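Local coordinates for protein cortical-lytic enzyme (Bacillus cereus, PDB 4S3J) that hydrolyses partially degraded spore cortex peptidoglycan during germination as an N-acetylglucosaminidase that recognises muramic acid delta-lactam, at residues Pro315-Tyr325 and Gly401-Leu412. Numbering follows the deposited sequence.
Sequences PQKIMMGQNLY and GIGGISYWKIGL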
# COMPACT_ATOMS: atom_id res chain seq x y z
N PRO A 315 18.25 -3.56 -2.28
CA PRO A 315 16.82 -3.74 -2.56
C PRO A 315 15.98 -4.21 -1.37
O PRO A 315 14.82 -3.82 -1.28
CB PRO A 315 16.81 -4.82 -3.65
CG PRO A 315 18.16 -4.80 -4.24
CD PRO A 315 19.10 -4.36 -3.17
N GLN A 316 16.57 -5.02 -0.49
CA GLN A 316 15.83 -5.57 0.66
C GLN A 316 15.37 -4.49 1.63
O GLN A 316 14.46 -4.71 2.43
CB GLN A 316 16.67 -6.59 1.42
CG GLN A 316 18.00 -6.05 1.93
CD GLN A 316 19.14 -6.26 0.96
OE1 GLN A 316 19.00 -6.07 -0.25
NE2 GLN A 316 20.30 -6.63 1.49
N LYS A 317 16.02 -3.33 1.60
CA LYS A 317 15.64 -2.24 2.49
C LYS A 317 14.43 -1.45 1.99
O LYS A 317 13.93 -0.58 2.70
CB LYS A 317 16.81 -1.28 2.68
CG LYS A 317 17.96 -1.88 3.43
CD LYS A 317 18.90 -0.80 3.96
CE LYS A 317 20.06 -1.41 4.75
NZ LYS A 317 20.92 -0.40 5.42
N ILE A 318 13.99 -1.72 0.77
CA ILE A 318 12.94 -0.90 0.15
C ILE A 318 11.53 -1.45 0.41
O ILE A 318 11.22 -2.59 0.05
CB ILE A 318 13.16 -0.77 -1.37
CG1 ILE A 318 14.50 -0.08 -1.65
CG2 ILE A 318 12.01 0.03 -2.01
CD1 ILE A 318 14.97 -0.17 -3.09
N MET A 319 10.70 -0.61 1.04
CA MET A 319 9.27 -0.88 1.18
C MET A 319 8.53 0.05 0.24
O MET A 319 8.62 1.27 0.36
CB MET A 319 8.79 -0.67 2.62
CG MET A 319 9.57 -1.43 3.69
SD MET A 319 9.33 -3.22 3.57
CE MET A 319 10.91 -3.81 4.19
N MET A 320 7.82 -0.55 -0.71
CA MET A 320 7.03 0.20 -1.69
C MET A 320 5.74 0.72 -1.08
O MET A 320 4.90 -0.07 -0.63
CB MET A 320 6.71 -0.70 -2.90
CG MET A 320 5.89 -0.02 -4.00
SD MET A 320 5.35 -1.20 -5.26
CE MET A 320 4.07 -2.07 -4.38
N GLY A 321 5.57 2.03 -1.08
CA GLY A 321 4.32 2.62 -0.62
C GLY A 321 3.18 2.29 -1.56
O GLY A 321 3.35 2.29 -2.78
N GLN A 322 2.03 1.93 -0.98
CA GLN A 322 0.85 1.60 -1.77
C GLN A 322 -0.41 2.22 -1.16
O GLN A 322 -0.75 1.93 -0.03
CB GLN A 322 0.68 0.09 -1.85
CG GLN A 322 -0.53 -0.35 -2.66
CD GLN A 322 -0.43 0.07 -4.13
OE1 GLN A 322 0.59 -0.14 -4.78
NE2 GLN A 322 -1.50 0.68 -4.64
N ASN A 323 -1.11 3.02 -1.96
CA ASN A 323 -2.39 3.58 -1.57
C ASN A 323 -3.47 2.51 -1.60
O ASN A 323 -3.49 1.66 -2.51
CB ASN A 323 -2.77 4.72 -2.51
CG ASN A 323 -2.77 4.28 -3.96
OD1 ASN A 323 -1.71 3.96 -4.53
ND2 ASN A 323 -3.96 4.20 -4.57
N LEU A 324 -4.38 2.56 -0.63
CA LEU A 324 -5.59 1.74 -0.70
C LEU A 324 -6.78 2.57 -1.19
O LEU A 324 -7.83 2.01 -1.57
CB LEU A 324 -5.88 1.11 0.67
CG LEU A 324 -4.88 0.02 1.10
CD1 LEU A 324 -5.17 -0.40 2.55
CD2 LEU A 324 -4.97 -1.16 0.18
N TYR A 325 -6.62 3.89 -1.21
CA TYR A 325 -7.68 4.81 -1.62
C TYR A 325 -7.64 5.12 -3.11
O TYR A 325 -6.59 5.04 -3.75
CB TYR A 325 -7.57 6.13 -0.83
CG TYR A 325 -6.19 6.76 -0.97
CD1 TYR A 325 -5.15 6.42 -0.11
CD2 TYR A 325 -5.92 7.69 -1.98
CE1 TYR A 325 -3.89 6.96 -0.25
CE2 TYR A 325 -4.65 8.26 -2.12
CZ TYR A 325 -3.65 7.88 -1.25
OH TYR A 325 -2.40 8.41 -1.41
N GLY A 401 12.64 -7.40 -6.71
CA GLY A 401 13.29 -8.02 -5.57
C GLY A 401 13.36 -7.15 -4.32
O GLY A 401 14.30 -7.26 -3.54
N ILE A 402 12.37 -6.29 -4.10
CA ILE A 402 12.43 -5.39 -2.95
C ILE A 402 11.86 -6.04 -1.68
O ILE A 402 11.32 -7.14 -1.72
CB ILE A 402 11.71 -4.09 -3.24
CG1 ILE A 402 10.26 -4.37 -3.60
CG2 ILE A 402 12.38 -3.34 -4.39
CD1 ILE A 402 9.40 -3.13 -3.48
N GLY A 403 12.02 -5.38 -0.54
CA GLY A 403 11.71 -5.99 0.73
C GLY A 403 10.25 -6.15 1.07
O GLY A 403 9.86 -7.12 1.73
N GLY A 404 9.42 -5.20 0.67
CA GLY A 404 8.05 -5.23 1.13
C GLY A 404 7.17 -4.13 0.60
O GLY A 404 7.50 -3.47 -0.38
N ILE A 405 6.02 -3.99 1.25
CA ILE A 405 4.98 -3.08 0.82
C ILE A 405 4.41 -2.37 2.07
O ILE A 405 4.27 -2.98 3.13
CB ILE A 405 3.87 -3.85 0.03
CG1 ILE A 405 2.79 -2.91 -0.50
CG2 ILE A 405 3.25 -4.92 0.88
CD1 ILE A 405 1.89 -3.58 -1.51
N SER A 406 4.09 -1.09 1.93
CA SER A 406 3.57 -0.28 3.01
C SER A 406 2.27 0.38 2.60
O SER A 406 2.24 1.18 1.68
CB SER A 406 4.61 0.77 3.42
OG SER A 406 4.14 1.60 4.46
N TYR A 407 1.19 0.04 3.30
CA TYR A 407 -0.15 0.47 2.92
C TYR A 407 -0.63 1.73 3.65
O TYR A 407 -0.62 1.77 4.88
CB TYR A 407 -1.13 -0.64 3.20
CG TYR A 407 -1.03 -1.85 2.30
CD1 TYR A 407 -1.55 -1.82 1.00
CD2 TYR A 407 -0.46 -3.03 2.74
CE1 TYR A 407 -1.49 -2.95 0.17
CE2 TYR A 407 -0.41 -4.17 1.92
CZ TYR A 407 -0.92 -4.12 0.64
OH TYR A 407 -0.92 -5.23 -0.20
N TRP A 408 -1.10 2.71 2.88
CA TRP A 408 -1.80 3.88 3.41
C TRP A 408 -3.26 3.82 2.91
O TRP A 408 -3.49 4.02 1.71
CB TRP A 408 -1.17 5.20 2.95
CG TRP A 408 -1.77 6.38 3.66
CD1 TRP A 408 -2.91 7.05 3.34
CD2 TRP A 408 -1.26 7.01 4.84
NE1 TRP A 408 -3.15 8.07 4.24
CE2 TRP A 408 -2.15 8.06 5.17
CE3 TRP A 408 -0.15 6.79 5.65
CZ2 TRP A 408 -1.96 8.88 6.27
CZ3 TRP A 408 0.04 7.62 6.75
CH2 TRP A 408 -0.86 8.64 7.05
N LYS A 409 -4.24 3.54 3.76
CA LYS A 409 -4.15 3.36 5.20
C LYS A 409 -5.32 2.47 5.63
O LYS A 409 -6.24 2.24 4.84
CB LYS A 409 -4.21 4.70 5.97
CG LYS A 409 -5.48 5.51 5.68
CD LYS A 409 -5.59 6.74 6.61
CE LYS A 409 -6.77 7.62 6.22
NZ LYS A 409 -6.99 8.74 7.19
N ILE A 410 -5.28 2.00 6.87
CA ILE A 410 -6.36 1.21 7.46
C ILE A 410 -7.64 2.05 7.48
O ILE A 410 -7.61 3.25 7.73
CB ILE A 410 -5.95 0.75 8.88
CG1 ILE A 410 -4.79 -0.25 8.78
CG2 ILE A 410 -7.14 0.13 9.64
CD1 ILE A 410 -4.11 -0.53 10.10
N GLY A 411 -8.77 1.42 7.17
CA GLY A 411 -10.07 2.08 7.20
C GLY A 411 -10.68 2.30 5.83
O GLY A 411 -11.65 3.07 5.69
N LEU A 412 -10.10 1.63 4.84
CA LEU A 412 -10.53 1.71 3.44
C LEU A 412 -10.77 0.29 2.90
O LEU A 412 -9.83 -0.34 2.38
CB LEU A 412 -9.45 2.42 2.62
CG LEU A 412 -9.28 3.91 2.94
CD1 LEU A 412 -7.88 4.38 2.60
CD2 LEU A 412 -10.31 4.72 2.15
O HOH W 1 -9.67 0.55 -0.38
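M320 and I405 lie side by side on two parallel neighbouring strands, 318-323 and 404-408, of the TIM barrel of this family 18 glycosyl hydrolase. Their tips meet at M320 CE and I405 CD1, 3.9 Å apart. M320 CG is anti to the backbone N (chi1 -180°), which carries the chain out beside I405. Q322 and Y407 follow on the same face, toward helix 387-400, which packs against them through I390 and F394 and whose K393 NZ is hydrogen-bonded to Q322 OE1. The aliphatic part of Q322 does the touching, CG to Y407 CE1. The Q322 amide is turned 61° from the Y407 ring and its NE2 donates to N323 O. L324 adds CD2 at 3.6 Å from Y407 CD1.

M319, S406 and W408 point to the barrel interior. M319 bends at chi2 (-68°) and lays SD against G404, 3.4 Å from G404 CA, on the side where that glycine has no CB. Near the end of the strands the Y325 and W408 rings meet rim to rim, almost perpendicular, with Y325 CE1 3.7 Å from W408 CD1. The side chain of W408 is about 8 Å from that of E220, the likely proton donor, which is consistent with this end lying beside the active site. Y325 OH hydrogen-bonds D285 OD1. The peptide between W408 and K409 is cis. W408 O accepts L324 N at 2.9 Å and also sits at the edge of the Y325 ring, 3.4 Å from Y325 CD1.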